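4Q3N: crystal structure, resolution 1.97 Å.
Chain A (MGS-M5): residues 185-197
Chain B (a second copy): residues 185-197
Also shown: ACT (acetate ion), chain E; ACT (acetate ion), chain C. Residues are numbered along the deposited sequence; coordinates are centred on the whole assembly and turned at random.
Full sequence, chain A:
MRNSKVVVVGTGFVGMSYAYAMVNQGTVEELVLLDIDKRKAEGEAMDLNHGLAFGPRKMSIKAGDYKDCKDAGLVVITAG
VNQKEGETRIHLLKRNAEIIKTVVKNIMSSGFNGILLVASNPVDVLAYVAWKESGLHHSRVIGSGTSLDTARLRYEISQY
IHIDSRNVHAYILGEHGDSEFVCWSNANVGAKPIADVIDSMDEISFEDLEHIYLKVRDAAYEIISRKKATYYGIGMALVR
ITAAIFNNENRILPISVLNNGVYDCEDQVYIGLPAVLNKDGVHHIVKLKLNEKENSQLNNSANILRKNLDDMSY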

# COMPACT_ATOMS: atom_id res chain seq x y z
N SER A 185 -10.47 -13.54 -29.50
CA SER A 185 -9.33 -13.82 -30.38
C SER A 185 -8.03 -13.28 -29.77
O SER A 185 -6.93 -13.72 -30.14
N ASN A 186 -8.16 -12.29 -28.90
CA ASN A 186 -7.00 -11.66 -28.21
C ASN A 186 -7.12 -11.80 -26.70
O ASN A 186 -7.19 -10.80 -25.99
N ALA A 187 -7.23 -13.02 -26.21
CA ALA A 187 -7.44 -13.23 -24.78
C ALA A 187 -6.37 -14.21 -24.32
O ALA A 187 -6.11 -15.17 -25.02
N ASN A 188 -5.70 -13.91 -23.21
CA ASN A 188 -4.74 -14.85 -22.67
C ASN A 188 -4.74 -14.90 -21.14
O ASN A 188 -5.37 -14.08 -20.45
N VAL A 189 -4.11 -15.94 -20.63
CA VAL A 189 -3.95 -16.07 -19.18
C VAL A 189 -2.44 -16.07 -18.97
O VAL A 189 -1.74 -16.94 -19.47
N GLY A 190 -1.92 -15.03 -18.31
CA GLY A 190 -0.48 -14.89 -18.22
C GLY A 190 -0.04 -14.49 -19.63
O GLY A 190 -0.47 -13.47 -20.15
N ALA A 191 0.73 -15.33 -20.28
CA ALA A 191 1.11 -15.03 -21.66
C ALA A 191 0.46 -16.04 -22.63
O ALA A 191 0.72 -16.02 -23.82
N LYS A 192 -0.33 -16.94 -22.09
CA LYS A 192 -0.84 -18.10 -22.81
C LYS A 192 -2.21 -17.85 -23.46
O LYS A 192 -3.16 -17.54 -22.76
N PRO A 193 -2.32 -18.00 -24.80
CA PRO A 193 -3.62 -17.73 -25.46
C PRO A 193 -4.75 -18.56 -24.84
O PRO A 193 -4.55 -19.73 -24.46
N ILE A 194 -5.94 -17.97 -24.76
CA ILE A 194 -7.07 -18.67 -24.15
C ILE A 194 -7.40 -19.98 -24.85
O ILE A 194 -7.89 -20.93 -24.21
N ALA A 195 -7.19 -20.06 -26.16
CA ALA A 195 -7.53 -21.31 -26.86
C ALA A 195 -6.65 -22.43 -26.32
O ALA A 195 -7.07 -23.58 -26.18
N ASP A 196 -5.38 -22.09 -26.05
CA ASP A 196 -4.45 -23.08 -25.50
C ASP A 196 -4.83 -23.47 -24.08
O ASP A 196 -4.67 -24.61 -23.68
N VAL A 197 -5.31 -22.50 -23.31
CA VAL A 197 -5.78 -22.77 -21.94
C VAL A 197 -6.92 -23.76 -21.96
O VAL A 197 -6.88 -24.77 -21.27
N SER B 185 6.91 -16.61 -28.98
CA SER B 185 5.67 -17.11 -29.60
C SER B 185 4.47 -16.86 -28.69
O SER B 185 3.31 -16.85 -29.15
N ASN B 186 4.73 -16.74 -27.39
CA ASN B 186 3.67 -16.49 -26.38
C ASN B 186 3.93 -15.19 -25.63
O ASN B 186 4.12 -15.20 -24.41
N ALA B 187 4.03 -14.08 -26.34
CA ALA B 187 4.36 -12.80 -25.72
C ALA B 187 3.29 -11.81 -26.14
O ALA B 187 2.92 -11.82 -27.30
N ASN B 188 2.74 -11.05 -25.20
CA ASN B 188 1.80 -10.02 -25.56
C ASN B 188 1.95 -8.75 -24.72
O ASN B 188 2.68 -8.69 -23.72
N VAL B 189 1.32 -7.69 -25.21
CA VAL B 189 1.28 -6.44 -24.47
C VAL B 189 -0.20 -6.19 -24.20
O VAL B 189 -0.99 -6.06 -25.13
N GLY B 190 -0.59 -6.24 -22.93
CA GLY B 190 -2.01 -6.17 -22.62
C GLY B 190 -2.56 -7.52 -23.07
O GLY B 190 -2.14 -8.57 -22.58
N ALA B 191 -3.44 -7.53 -24.05
CA ALA B 191 -3.93 -8.80 -24.57
C ALA B 191 -3.43 -9.04 -26.00
O ALA B 191 -3.79 -10.00 -26.65
N LYS B 192 -2.63 -8.11 -26.50
CA LYS B 192 -2.26 -8.05 -27.91
C LYS B 192 -0.95 -8.79 -28.21
O LYS B 192 0.08 -8.45 -27.65
N PRO B 193 -0.97 -9.80 -29.11
CA PRO B 193 0.27 -10.55 -29.40
C PRO B 193 1.41 -9.63 -29.82
O PRO B 193 1.19 -8.63 -30.54
N ILE B 194 2.64 -9.96 -29.42
CA ILE B 194 3.78 -9.11 -29.73
C ILE B 194 3.98 -8.94 -31.24
O ILE B 194 4.48 -7.89 -31.69
N ALA B 195 3.64 -9.95 -32.03
CA ALA B 195 3.85 -9.80 -33.49
C ALA B 195 2.97 -8.67 -34.00
O ALA B 195 3.35 -7.91 -34.90
N ASP B 196 1.76 -8.59 -33.45
CA ASP B 196 0.83 -7.52 -33.85
C ASP B 196 1.32 -6.16 -33.38
O ASP B 196 1.15 -5.16 -34.07
N VAL B 197 1.92 -6.12 -32.20
CA VAL B 197 2.51 -4.87 -31.67
C VAL B 197 3.59 -4.38 -32.60
O VAL B 197 3.57 -3.22 -33.01

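Side-chain packing between residues 185-197 of chains A and B, followed along chain B. An exact two-fold axis relates the copies, so every contact described for chain B recurs with the chain letters exchanged; together the two stretches bury 399 Å². No direct hydrogen bond crosses between them, and the contact rests on close packing and on two bridging waters.

Ser B185 (chi1 61°, p) lies out of reach of chain A, but its OG accepts a hydrogen bond from Asn B186 ND2 at 3.0 Å, which helps to fix the neighbouring amide. Asn B186 points toward chain A in the m rotamer (chi1 -72°, chi2 -109°). With ND2 engaged by the serine, OD1 faces the other copy: Asn B186 OD1 lies 3.3 Å from Pro A193 CD and 4.0 Å from Lys A192 CA. Asn B186 OD1 and Asp A196 OD2 are both acceptors, 4.4 Å apart, and water 2 lies between them, donating to each at 2.6 Å. A bridge in which the water gives both protons suits two oxygen acceptors that could not pair with each other unaided. The backbone of the same residue is also tightly packed, with Asn B186 O 3.0 Å from Ala A191 CB.

Ala B187 points its methyl away from chain A. Asn B188 turns back toward it in the p rotamer (chi1 42°, chi2 -87°) and meets its own symmetry mate: Asn B188 ND2 and Asn A188 ND2 approach to 2.9 Å. Both are donors, so this is a close contact without a hydrogen bond, and the 3.4 Å approach of Asn B188 OD1 to Asn A188 ND2 has a poor angle. Each amide is instead held within its own chain; Asn B188 ND2 donates to Gly B190 O at 2.8 Å, tying the side chain to the turn that follows. Asn B188 OD1 also sits 3.5 Å from Ala A191 O.

Val B189 (t) is out of reach. It opens a type II' turn ending at Lys B192, in which Gly B190 takes a positive phi of 72°, a conformation that favours glycine. Ala B191 then directs its small side chain toward chain A, where Ala B191 CB rests 3.0 Å from Asn A186 O and 4.5 Å from Asn A186 CB.

Lys B192 points away, fully extended with all four chi angles t, and its NZ donates a 2.8 Å hydrogen bond to O of the chain C acetate, probably a crystallisation component. Pro B193, C-gamma exo and directed sideways, occupies the N-cap position just before the helix, with Pro B193 CD 3.3 Å from Asn A186 OD1. Ile B194 and Ala B195 do not reach chain A. Asp B196 (m, chi1 -64°) points toward it, and water 1 donates to Asp B196 OD2 and Asn A186 OD1, both at 2.6 Å. Val B197 (t) stays clear of chain A; its CG2 lies 3.9 Å from O of the chain C acetate.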

# COMPACT_ATOMS: atom_id res chain seq x y z
CB SER A 185 -9.53 -13.20 -31.76
OG SER A 185 -9.65 -11.78 -31.62
CB ASN A 186 -6.88 -10.17 -28.54
CG ASN A 186 -6.42 -9.89 -29.95
OD1 ASN A 186 -5.29 -9.44 -30.16
ND2 ASN A 186 -7.28 -10.14 -30.94
CB ALA A 187 -8.82 -13.77 -24.49
CB ASN A 188 -3.33 -14.58 -23.18
CG ASN A 188 -2.98 -13.15 -23.22
OD1 ASN A 188 -3.26 -12.46 -24.21
ND2 ASN A 188 -2.32 -12.66 -22.16
CB VAL A 189 -4.64 -17.35 -18.65
CG1 VAL A 189 -4.38 -17.51 -17.13
CG2 VAL A 189 -6.14 -17.28 -18.94
CB ALA A 191 2.62 -15.06 -21.79
CB LYS A 192 -0.94 -19.28 -21.83
CG LYS A 192 -1.54 -20.55 -22.38
CD LYS A 192 -1.25 -21.76 -21.47
CE LYS A 192 -1.81 -23.06 -22.09
NZ LYS A 192 -1.71 -24.21 -21.12
CB PRO A 193 -3.38 -18.15 -26.92
CG PRO A 193 -1.86 -18.01 -27.10
CD PRO A 193 -1.29 -18.43 -25.77
CB ILE A 194 -8.36 -17.77 -24.12
CG1 ILE A 194 -9.43 -18.38 -23.23
CG2 ILE A 194 -8.96 -17.62 -25.53
CD1 ILE A 194 -9.06 -18.43 -21.79
CB ALA A 195 -7.37 -21.18 -28.39
CB ASP A 196 -3.01 -22.56 -25.52
CG ASP A 196 -2.50 -22.31 -26.92
OD1 ASP A 196 -3.16 -22.74 -27.88
OD2 ASP A 196 -1.41 -21.70 -27.03
CB VAL A 197 -6.19 -21.49 -21.23
CG1 VAL A 197 -6.76 -21.82 -19.87
CG2 VAL A 197 -4.92 -20.56 -21.05
CB SER B 185 5.77 -18.59 -29.91
OG SER B 185 5.97 -19.32 -28.69
CB ASN B 186 3.60 -17.62 -25.34
CG ASN B 186 3.01 -18.90 -25.88
OD1 ASN B 186 1.90 -19.28 -25.53
ND2 ASN B 186 3.77 -19.60 -26.73
CB ALA B 187 5.73 -12.32 -26.12
CB ASN B 188 0.36 -10.52 -25.50
CG ASN B 188 0.08 -11.37 -24.32
OD1 ASN B 188 0.30 -12.58 -24.36
ND2 ASN B 188 -0.46 -10.76 -23.26
CB VAL B 189 1.96 -5.29 -25.27
CG1 VAL B 189 1.84 -3.96 -24.50
CG2 VAL B 189 3.43 -5.65 -25.52
CB ALA B 191 -5.44 -8.82 -24.52
CB LYS B 192 -2.12 -6.58 -28.31
CG LYS B 192 -1.64 -6.31 -29.72
CD LYS B 192 -1.90 -4.85 -30.15
CE LYS B 192 -1.46 -4.63 -31.61
NZ LYS B 192 -1.53 -3.17 -31.98
CB PRO B 193 -0.13 -11.48 -30.55
CG PRO B 193 -1.65 -11.64 -30.40
CD PRO B 193 -2.11 -10.28 -29.92
CB ILE B 194 5.11 -9.68 -29.12
CG1 ILE B 194 6.24 -8.65 -29.20
CG2 ILE B 194 5.58 -10.94 -29.87
CD1 ILE B 194 6.00 -7.44 -28.38
CB ALA B 195 3.55 -11.11 -34.24
CB ASP B 196 -0.57 -7.77 -33.30
CG ASP B 196 -1.21 -9.02 -33.85
OD1 ASP B 196 -0.67 -9.59 -34.82
OD2 ASP B 196 -2.27 -9.42 -33.31
CB VAL B 197 3.05 -5.06 -30.26
CG1 VAL B 197 3.73 -3.79 -29.80
CG2 VAL B 197 1.85 -5.40 -29.28
C ACT E . -2.83 -22.99 -17.59
O ACT E . -2.97 -23.08 -18.85
OXT ACT E . -2.38 -24.01 -17.00
CH3 ACT E . -3.21 -21.78 -16.79
C ACT C . -0.02 -1.06 -29.07
O ACT C . -0.01 -2.04 -29.87
OXT ACT C . -0.46 0.03 -29.51
CH3 ACT C . 0.50 -1.14 -27.66
O HOH W 1 -4.14 -8.03 -32.05
O HOH W 2 0.64 -21.57 -25.36